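Local coordinates for LP1413 - SCCmec type IV-encoded DNA binding protein (Staphylococcus aureus, PDB 6BTC) that probably binds single-stranded DNA and is encoded by a mobile staphylococcal cassette chromosome element, SCCmec type IV, at residues 5-11 with 44-49; 14-19 with 33-37; 63-67 with 78-82. All blocks are in the same frame, centred on the assembly; numbering follows the deposited sequence.

Contact 1. Residues 5-11 with 44-49; sequences SKQQEKL and NDQREV
Gln8 and Leu11 of helix 6-21 meet Asp45 and Val49 of helix 43-59 where these two helices pack together in what its topology makes a probable winged-helix fold. The assignment rests on three helices and a three-stranded antiparallel sheet in the order helix, strand, helix, helix, strand, strand. The segment axes approach to 9.5 Å with a crossing angle of -54°, and the backbones come nearest at Gln8 and Asp45.

The polar half of the interface is built on the Gln8 amide. Its chain runs extended beyond CG and reaches the far helix, where Gln8 NE2 donates to Asp45 OD1 at 2.6 Å. The bond is short but bent, 138° at the hydrogen. It reaches the acceptor from above the carboxylate plane and leaves the donor tilted from the amide plane; the two flat groups stand nearly perpendicular, 86° apart. The amide also lies across the start of Glu48, with Gln8 OE1 3.3 Å from Glu48 CG, while the Glu48 carboxylate leads away. The Asp45 backbone N donates to Ser42 OG at the start of helix 43-59. At the root of Gln8, Ser5 is the N-cap residue of helix 6-21, its OG weakly accepting from Gln8 N.

Further along, the interface turns apolar and more buried. Val49 CG2 packs on Gln8, 3.8 Å from Gln8 CB and 3.6 Å from Gln8 O, and also reaches Leu11. Tyr30 touches both Leu11 and Val49, so helix 30-34 also packs against this end. Leu11 approaches obliquely through one branch, CD2, which rests 3.8 Å from Val49 CG2 and 4.1 Å from the carbonyl oxygen of Asp45.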
loop_
_atom_site.group_PDB
_atom_site.type_symbol
_atom_site.label_atom_id
_atom_site.label_comp_id
_atom_site.label_asym_id
_atom_site.label_seq_id
_atom_site.Cartn_x
_atom_site.Cartn_y
_atom_site.Cartn_z
ATOM N N SER A 5 -15.839 4.183 -6.707
ATOM C CA SER A 5 -16.327 3.163 -5.786
ATOM C C SER A 5 -16.018 3.593 -4.355
ATOM O O SER A 5 -14.852 3.653 -3.961
ATOM C CB SER A 5 -15.675 1.821 -6.107
ATOM O OG SER A 5 -15.949 0.855 -5.106
ATOM N N LYS A 6 -17.064 3.882 -3.574
ATOM C CA LYS A 6 -16.868 4.271 -2.176
ATOM C C LYS A 6 -16.098 3.206 -1.405
ATOM O O LYS A 6 -15.286 3.527 -0.531
ATOM C CB LYS A 6 -18.218 4.529 -1.502
ATOM C CG LYS A 6 -18.955 5.789 -1.956
ATOM C CD LYS A 6 -18.306 7.059 -1.425
ATOM C CE LYS A 6 -19.341 8.151 -1.189
ATOM N NZ LYS A 6 -18.719 9.435 -0.761
ATOM N N GLN A 7 -16.340 1.932 -1.720
ATOM C CA GLN A 7 -15.710 0.841 -0.988
ATOM C C GLN A 7 -14.202 0.806 -1.225
ATOM O O GLN A 7 -13.425 0.555 -0.294
ATOM C CB GLN A 7 -16.336 -0.491 -1.404
ATOM C CG GLN A 7 -17.863 -0.532 -1.343
ATOM C CD GLN A 7 -18.452 -1.591 -2.264
ATOM O OE1 GLN A 7 -18.221 -1.575 -3.477
ATOM N NE2 GLN A 7 -19.212 -2.520 -1.689
ATOM N N GLN A 8 -13.767 1.032 -2.467
ATOM C CA GLN A 8 -12.339 0.987 -2.765
ATOM C C GLN A 8 -11.629 2.227 -2.242
ATOM O O GLN A 8 -10.499 2.137 -1.757
ATOM C CB GLN A 8 -12.123 0.828 -4.265
ATOM C CG GLN A 8 -12.551 -0.526 -4.788
ATOM C CD GLN A 8 -12.631 -0.564 -6.299
ATOM O OE1 GLN A 8 -12.414 0.449 -6.969
ATOM N NE2 GLN A 8 -12.945 -1.735 -6.847
ATOM N N GLU A 9 -12.283 3.388 -2.304
ATOM C CA GLU A 9 -11.704 4.583 -1.708
ATOM C C GLU A 9 -11.379 4.358 -0.240
ATOM O O GLU A 9 -10.347 4.826 0.252
ATOM C CB GLU A 9 -12.653 5.773 -1.851
ATOM C CG GLU A 9 -12.956 6.185 -3.287
ATOM C CD GLU A 9 -11.776 6.846 -3.989
ATOM O OE1 GLU A 9 -10.898 7.416 -3.296
ATOM O OE2 GLU A 9 -11.737 6.794 -5.243
ATOM N N LYS A 10 -12.257 3.653 0.482
ATOM C CA LYS A 10 -12.054 3.463 1.916
ATOM C C LYS A 10 -10.880 2.533 2.177
ATOM O O LYS A 10 -10.024 2.824 3.016
ATOM C CB LYS A 10 -13.327 2.916 2.570
ATOM C CG LYS A 10 -14.428 3.954 2.770
ATOM C CD LYS A 10 -15.644 3.359 3.480
ATOM C CE LYS A 10 -16.797 4.353 3.571
ATOM N NZ LYS A 10 -18.012 3.756 4.196
ATOM N N LEU A 11 -10.834 1.399 1.483
ATOM C CA LEU A 11 -9.710 0.490 1.639
ATOM C C LEU A 11 -8.397 1.155 1.221
ATOM O O LEU A 11 -7.374 0.992 1.896
ATOM C CB LEU A 11 -9.955 -0.785 0.831
ATOM C CG LEU A 11 -8.767 -1.747 0.739
ATOM C CD1 LEU A 11 -8.326 -2.193 2.122
ATOM C CD2 LEU A 11 -9.092 -2.956 -0.097
ATOM N N ASN A 44 -12.605 -8.571 -5.837
ATOM C CA ASN A 44 -12.473 -7.593 -6.907
ATOM C C ASN A 44 -11.992 -6.256 -6.360
ATOM O O ASN A 44 -11.110 -5.618 -6.945
ATOM C CB ASN A 44 -13.809 -7.427 -7.632
ATOM C CG ASN A 44 -13.635 -6.996 -9.068
ATOM O OD1 ASN A 44 -13.615 -5.801 -9.372
ATOM N ND2 ASN A 44 -13.497 -7.972 -9.963
ATOM N N ASP A 45 -12.574 -5.812 -5.243
ATOM C CA ASP A 45 -12.165 -4.546 -4.646
ATOM C C ASP A 45 -10.763 -4.632 -4.048
ATOM O O ASP A 45 -10.058 -3.622 -3.986
ATOM C CB ASP A 45 -13.182 -4.123 -3.588
ATOM C CG ASP A 45 -14.466 -3.573 -4.196
ATOM O OD1 ASP A 45 -14.488 -3.309 -5.416
ATOM O OD2 ASP A 45 -15.451 -3.401 -3.452
ATOM N N GLN A 46 -10.340 -5.824 -3.622
ATOM C CA GLN A 46 -8.996 -5.984 -3.081
ATOM C C GLN A 46 -7.955 -5.799 -4.175
ATOM O O GLN A 46 -6.964 -5.083 -3.990
ATOM C CB GLN A 46 -8.842 -7.359 -2.418
ATOM C CG GLN A 46 -9.602 -7.506 -1.108
ATOM C CD GLN A 46 -9.375 -8.846 -0.430
ATOM O OE1 GLN A 46 -8.952 -9.815 -1.058
ATOM N NE2 GLN A 46 -9.658 -8.903 0.866
ATOM N N ARG A 47 -8.182 -6.420 -5.336
ATOM C CA ARG A 47 -7.194 -6.377 -6.408
ATOM C C ARG A 47 -7.134 -5.003 -7.063
ATOM O O ARG A 47 -6.050 -4.529 -7.415
ATOM C CB ARG A 47 -7.505 -7.462 -7.431
ATOM C CG ARG A 47 -7.247 -8.856 -6.886
ATOM C CD ARG A 47 -7.819 -9.945 -7.778
ATOM N NE ARG A 47 -7.454 -11.273 -7.292
ATOM C CZ ARG A 47 -8.041 -12.402 -7.676
ATOM N NH1 ARG A 47 -9.036 -12.377 -8.554
ATOM N NH2 ARG A 47 -7.635 -13.561 -7.173
ATOM N N GLU A 48 -8.276 -4.336 -7.228
ATOM C CA GLU A 48 -8.243 -2.978 -7.764
ATOM C C GLU A 48 -7.401 -2.063 -6.876
ATOM O O GLU A 48 -6.580 -1.283 -7.370
ATOM C CB GLU A 48 -9.665 -2.427 -7.910
ATOM C CG GLU A 48 -9.735 -0.956 -8.354
ATOM C CD GLU A 48 -9.013 -0.689 -9.675
ATOM O OE1 GLU A 48 -8.764 -1.661 -10.422
ATOM O OE2 GLU A 48 -8.696 0.490 -9.964
ATOM N N VAL A 49 -7.600 -2.134 -5.557
ATOM C CA VAL A 49 -6.835 -1.282 -4.653
ATOM C C VAL A 49 -5.367 -1.680 -4.665
ATOM O O VAL A 49 -4.482 -0.822 -4.621
ATOM C CB VAL A 49 -7.417 -1.332 -3.229
ATOM C CG1 VAL A 49 -6.513 -0.566 -2.254
ATOM C CG2 VAL A 49 -8.823 -0.746 -3.218
#

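Contact 2. Residues 14-19 with 33-37; sequences FIIAKS and LRKKY
Phe14 swings CG anti to the backbone N (chi1 166°), Tyr37 does likewise, and the two side chains run past one another in opposing senses. The rings end 5.2 Å apart between centroids with planes 39° apart, too oblique for a stack or an edge-to-face pair. Tyr37 CD1 comes over one face of the Phe14 ring, 3.5 Å from Phe14 CD2. Lys18 CB lies over the other face, near the rim. At the ring edge, close to its plane, is a backbone oxygen, with Phe14 CE2 3.4 Å from Leu33 O. The phenyl ring is thus bordered by contacts on both faces and at its edge.

Deeper in, helix 6-21 packs on the region of helix 30-34 around Leu33 and Arg34 and on the type I turn from Arg34 to Tyr37. Ile15 CD1 sits 3.7 Å from Arg34 CA and also touches Leu33 CB. The two branches of Leu33 divide the work: CD2 lies 3.9 Å from Lys18 CG, and CD1 4.0 Å from Ser19 CB. Phe53 touches Ile15, bringing helix 43-59 to this core.

On the outer side a bend in Lys18 (chi2 70°) carries its chain over to that of Lys36, which it meets roughly at right angles, Lys18 CE 3.7 Å from Lys36 CD. The contact is therefore carried by carbon surfaces, with the Phe14 ring edge against Leu33 O, while the two amino nitrogens, Lys18 NZ and Lys36 NZ, come within 4.8 Å of each other. Such proximity of like charges would probably make the local potential positive.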
loop_
_atom_site.group_PDB
_atom_site.type_symbol
_atom_site.label_atom_id
_atom_site.label_comp_id
_atom_site.label_asym_id
_atom_site.label_seq_id
_atom_site.Cartn_x
_atom_site.Cartn_y
_atom_site.Cartn_z
ATOM N N PHE A 14 -7.033 3.536 3.697
ATOM C CA PHE A 14 -6.469 2.804 4.827
ATOM C C PHE A 14 -5.087 2.270 4.489
ATOM O O PHE A 14 -4.157 2.373 5.295
ATOM C CB PHE A 14 -7.384 1.640 5.236
ATOM C CG PHE A 14 -6.713 0.645 6.154
ATOM C CD1 PHE A 14 -6.530 0.932 7.497
ATOM C CD2 PHE A 14 -6.249 -0.559 5.670
ATOM C CE1 PHE A 14 -5.897 0.024 8.338
ATOM C CE2 PHE A 14 -5.613 -1.472 6.510
ATOM C CZ PHE A 14 -5.444 -1.173 7.845
ATOM N N ILE A 15 -4.951 1.642 3.322
ATOM C CA ILE A 15 -3.674 1.066 2.928
ATOM C C ILE A 15 -2.597 2.140 2.918
ATOM O O ILE A 15 -1.481 1.925 3.402
ATOM C CB ILE A 15 -3.809 0.383 1.557
ATOM C CG1 ILE A 15 -4.762 -0.810 1.640
ATOM C CG2 ILE A 15 -2.440 -0.050 1.018
ATOM C CD1 ILE A 15 -4.216 -2.024 2.363
ATOM N N ILE A 16 -2.921 3.315 2.379
ATOM C CA ILE A 16 -1.964 4.413 2.308
ATOM C C ILE A 16 -1.497 4.786 3.708
ATOM O O ILE A 16 -0.297 4.827 3.993
ATOM C CB ILE A 16 -2.591 5.625 1.590
ATOM C CG1 ILE A 16 -2.887 5.304 0.121
ATOM C CG2 ILE A 16 -1.702 6.856 1.706
ATOM C CD1 ILE A 16 -1.668 4.906 -0.703
ATOM N N ALA A 17 -2.448 5.094 4.588
ATOM C CA ALA A 17 -2.118 5.476 5.955
ATOM C C ALA A 17 -1.305 4.386 6.641
ATOM O O ALA A 17 -0.273 4.659 7.261
ATOM C CB ALA A 17 -3.404 5.766 6.725
ATOM N N LYS A 18 -1.740 3.133 6.504
ATOM C CA LYS A 18 -1.033 2.029 7.139
ATOM C C LYS A 18 0.395 1.891 6.604
ATOM O O LYS A 18 1.301 1.517 7.354
ATOM C CB LYS A 18 -1.822 0.734 6.939
ATOM C CG LYS A 18 -1.428 -0.415 7.856
ATOM C CD LYS A 18 -1.842 -0.181 9.316
ATOM C CE LYS A 18 -1.362 -1.339 10.217
ATOM N NZ LYS A 18 -1.651 -1.137 11.675
ATOM N N SER A 19 0.626 2.181 5.322
ATOM C CA SER A 19 1.990 2.108 4.804
ATOM C C SER A 19 2.876 3.176 5.442
ATOM O O SER A 19 4.013 2.895 5.829
ATOM C CB SER A 19 1.989 2.252 3.284
ATOM O OG SER A 19 1.659 3.591 2.937
ATOM N N LEU A 33 -0.677 -5.614 4.622
ATOM C CA LEU A 33 -1.433 -4.453 5.073
ATOM C C LEU A 33 -2.923 -4.668 4.883
ATOM O O LEU A 33 -3.732 -4.228 5.706
ATOM C CB LEU A 33 -0.990 -3.204 4.318
ATOM C CG LEU A 33 0.491 -2.834 4.346
ATOM C CD1 LEU A 33 0.705 -1.553 3.571
ATOM C CD2 LEU A 33 0.971 -2.681 5.769
ATOM N N ARG A 34 -3.301 -5.335 3.793
ATOM C CA ARG A 34 -4.711 -5.537 3.480
ATOM C C ARG A 34 -5.399 -6.386 4.546
ATOM O O ARG A 34 -6.540 -6.109 4.933
ATOM C CB ARG A 34 -4.832 -6.203 2.110
ATOM C CG ARG A 34 -6.241 -6.294 1.569
ATOM C CD ARG A 34 -6.340 -7.402 0.529
ATOM N NE ARG A 34 -6.424 -8.727 1.148
ATOM C CZ ARG A 34 -5.522 -9.700 1.021
ATOM N NH1 ARG A 34 -4.427 -9.542 0.283
ATOM N NH2 ARG A 34 -5.730 -10.856 1.637
ATOM N N LYS A 35 -4.715 -7.424 5.030
ATOM C CA LYS A 35 -5.291 -8.342 6.000
ATOM C C LYS A 35 -5.558 -7.689 7.344
ATOM O O LYS A 35 -6.260 -8.278 8.168
ATOM C CB LYS A 35 -4.371 -9.546 6.175
ATOM C CG LYS A 35 -4.310 -10.425 4.933
ATOM C CD LYS A 35 -3.436 -11.648 5.142
ATOM C CE LYS A 35 -3.275 -12.426 3.847
ATOM N NZ LYS A 35 -2.676 -13.771 4.080
ATOM N N LYS A 36 -5.036 -6.494 7.579
ATOM C CA LYS A 36 -5.329 -5.752 8.796
ATOM C C LYS A 36 -6.555 -4.865 8.659
ATOM O O LYS A 36 -6.951 -4.218 9.637
ATOM C CB LYS A 36 -4.104 -4.920 9.187
ATOM C CG LYS A 36 -2.872 -5.792 9.362
ATOM C CD LYS A 36 -1.681 -5.034 9.907
ATOM C CE LYS A 36 -0.508 -5.983 10.133
ATOM N NZ LYS A 36 0.582 -5.327 10.896
ATOM N N TYR A 37 -7.161 -4.817 7.477
ATOM C CA TYR A 37 -8.364 -4.023 7.280
ATOM C C TYR A 37 -9.545 -4.727 7.939
ATOM O O TYR A 37 -9.741 -5.933 7.748
ATOM C CB TYR A 37 -8.617 -3.838 5.788
ATOM C CG TYR A 37 -9.651 -2.801 5.429
ATOM C CD1 TYR A 37 -9.570 -1.516 5.925
ATOM C CD2 TYR A 37 -10.687 -3.101 4.554
ATOM C CE1 TYR A 37 -10.504 -0.559 5.584
ATOM C CE2 TYR A 37 -11.624 -2.146 4.200
ATOM C CZ TYR A 37 -11.526 -0.886 4.720
ATOM O OH TYR A 37 -12.451 0.058 4.372
#

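Contact 3. Residues 63-67 with 78-82; sequences LPFKI and QKIGI
Pro64 packs obliquely against Lys79 and, past the strand, Ile82: Pro64 CG is 3.8 Å from Lys79 CE, and Pro64 CB is 3.6 Å from Ile82 CG2. It is also the centre of an inverse gamma turn that leads into strand 65-71. Phe65 CE1 touches the same aliphatic chain, 3.7 Å from Lys79 CD.

The backbone evidence is that of an antiparallel hairpin, probably the wing of a winged-helix fold. Lys66 and Gln78 form a hydrogen-bonded pair, Lys66 N to Gln78 O at 3.0 Å and Gln78 N to Lys66 O at 2.9 Å, and Phe65 with Lys79 is the non-hydrogen-bonded pair beside it. A third bond, Ile80 N to Pro64 O at 3.0 Å, is straight at the hydrogen (169°) yet comes from 54° out of the carbonyl plane. On the sheet face away from Phe65, Lys66 and Gln78 run side by side, and Ile80 CG2 lies 3.8 Å from Lys66 CE.

The polar ends fasten the hairpin elsewhere: Gln78 NE2 donates to Gly25 O, and Lys79, bent at chi2 (83°) and again at chi4, brings NZ to the carbonyls of Phe20 and Gln22. Phe65 packs edge-to-face on Phe20 of helix 6-21 and touches Ile57 of helix 43-59, while strand 74-79 lies between strands 65-71 and 27-28.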
loop_
_atom_site.group_PDB
_atom_site.type_symbol
_atom_site.label_atom_id
_atom_site.label_comp_id
_atom_site.label_asym_id
_atom_site.label_seq_id
_atom_site.Cartn_x
_atom_site.Cartn_y
_atom_site.Cartn_z
ATOM N N LEU A 63 8.127 9.636 -1.896
ATOM C CA LEU A 63 7.519 8.786 -0.880
ATOM C C LEU A 63 8.596 8.014 -0.124
ATOM O O LEU A 63 9.604 7.616 -0.705
ATOM C CB LEU A 63 6.544 7.793 -1.506
ATOM C CG LEU A 63 5.280 8.356 -2.162
ATOM C CD1 LEU A 63 4.424 7.201 -2.652
ATOM C CD2 LEU A 63 4.505 9.227 -1.206
ATOM N N PRO A 64 8.395 7.766 1.163
ATOM C CA PRO A 64 9.421 7.090 1.968
ATOM C C PRO A 64 9.342 5.571 1.857
ATOM O O PRO A 64 9.244 4.861 2.862
ATOM C CB PRO A 64 9.095 7.577 3.380
ATOM C CG PRO A 64 7.616 7.702 3.378
ATOM C CD PRO A 64 7.240 8.171 1.988
ATOM N N PHE A 65 9.402 5.071 0.625
ATOM C CA PHE A 65 9.306 3.645 0.356
ATOM C C PHE A 65 10.221 3.300 -0.803
ATOM O O PHE A 65 10.485 4.131 -1.665
ATOM C CB PHE A 65 7.879 3.197 -0.014
ATOM C CG PHE A 65 6.817 3.644 0.951
ATOM C CD1 PHE A 65 6.620 2.982 2.139
ATOM C CD2 PHE A 65 5.988 4.699 0.640
ATOM C CE1 PHE A 65 5.616 3.382 3.029
ATOM C CE2 PHE A 65 4.987 5.104 1.516
ATOM C CZ PHE A 65 4.806 4.437 2.716
ATOM N N LYS A 66 10.681 2.058 -0.833
ATOM C CA LYS A 66 11.328 1.530 -2.015
ATOM C C LYS A 66 11.040 0.040 -2.106
ATOM O O LYS A 66 10.625 -0.598 -1.134
ATOM C CB LYS A 66 12.836 1.794 -1.994
ATOM C CG LYS A 66 13.602 0.990 -0.976
ATOM C CD LYS A 66 15.044 1.480 -0.870
ATOM C CE LYS A 66 15.840 0.698 0.177
ATOM N NZ LYS A 66 17.224 1.258 0.356
ATOM N N ILE A 67 11.271 -0.504 -3.292
ATOM C CA ILE A 67 11.105 -1.926 -3.555
ATOM C C ILE A 67 12.430 -2.614 -3.282
ATOM O O ILE A 67 13.483 -2.145 -3.735
ATOM C CB ILE A 67 10.651 -2.159 -5.008
ATOM C CG1 ILE A 67 9.324 -1.449 -5.270
ATOM C CG2 ILE A 67 10.532 -3.644 -5.306
ATOM C CD1 ILE A 67 8.885 -1.492 -6.724
ATOM N N GLN A 78 9.868 -1.592 1.442
ATOM C CA GLN A 78 10.525 -1.213 2.680
ATOM C C GLN A 78 10.269 0.257 2.937
ATOM O O GLN A 78 10.439 1.084 2.035
ATOM C CB GLN A 78 12.033 -1.475 2.623
ATOM C CG GLN A 78 12.760 -1.044 3.889
ATOM C CD GLN A 78 14.222 -1.428 3.874
ATOM O OE1 GLN A 78 14.927 -1.228 2.885
ATOM N NE2 GLN A 78 14.681 -2.000 4.968
ATOM N N LYS A 79 9.800 0.563 4.143
ATOM C CA LYS A 79 9.753 1.932 4.628
ATOM C C LYS A 79 11.176 2.418 4.909
ATOM O O LYS A 79 11.945 1.748 5.605
ATOM C CB LYS A 79 8.900 1.997 5.886
ATOM C CG LYS A 79 8.803 3.348 6.555
ATOM C CD LYS A 79 7.755 4.219 5.911
ATOM C CE LYS A 79 7.761 5.592 6.520
ATOM N NZ LYS A 79 7.376 5.561 7.950
ATOM N N ILE A 80 11.534 3.574 4.359
ATOM C CA ILE A 80 12.881 4.105 4.497
ATOM C C ILE A 80 12.799 5.448 5.198
ATOM O O ILE A 80 11.727 6.014 5.401
ATOM C CB ILE A 80 13.616 4.236 3.149
ATOM C CG1 ILE A 80 12.932 5.274 2.253
ATOM C CG2 ILE A 80 13.660 2.886 2.446
ATOM C CD1 ILE A 80 13.719 5.598 0.993
ATOM N N GLY A 81 13.963 5.965 5.541
ATOM C CA GLY A 81 14.022 7.126 6.386
ATOM C C GLY A 81 13.697 8.403 5.643
ATOM O O GLY A 81 14.027 8.587 4.470
ATOM N N ILE A 82 13.085 9.313 6.390
ATOM C CA ILE A 82 12.449 10.493 5.829
ATOM C C ILE A 82 13.283 11.767 5.993
ATOM O O ILE A 82 13.116 12.709 5.199
ATOM C CB ILE A 82 11.053 10.641 6.484
ATOM C CG1 ILE A 82 11.163 10.901 7.985
ATOM C CG2 ILE A 82 10.262 9.334 6.312
ATOM C CD1 ILE A 82 9.811 11.073 8.703
#

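Contacts 1 and 2 share helix 6-21, their centres 12 Å apart, and touch directly where Leu11 and Lys10 meet Tyr37 and Gln46 meets Arg34. Along the chain, contact 2 is nested inside the loop closed by contact 1, and contact 3 opens only after both have closed. Contact 3 lies about 16 Å from contact 2 between centres and meets it through Ser19, against Phe65 and Lys79. Contacts 1 and 3 are on opposite sides of the chain's centre, about 24 Å between centres. Helix 6-21 therefore runs as a common spine from the helical end to the hairpin, joining both parts of what is probably a small winged-helix domain.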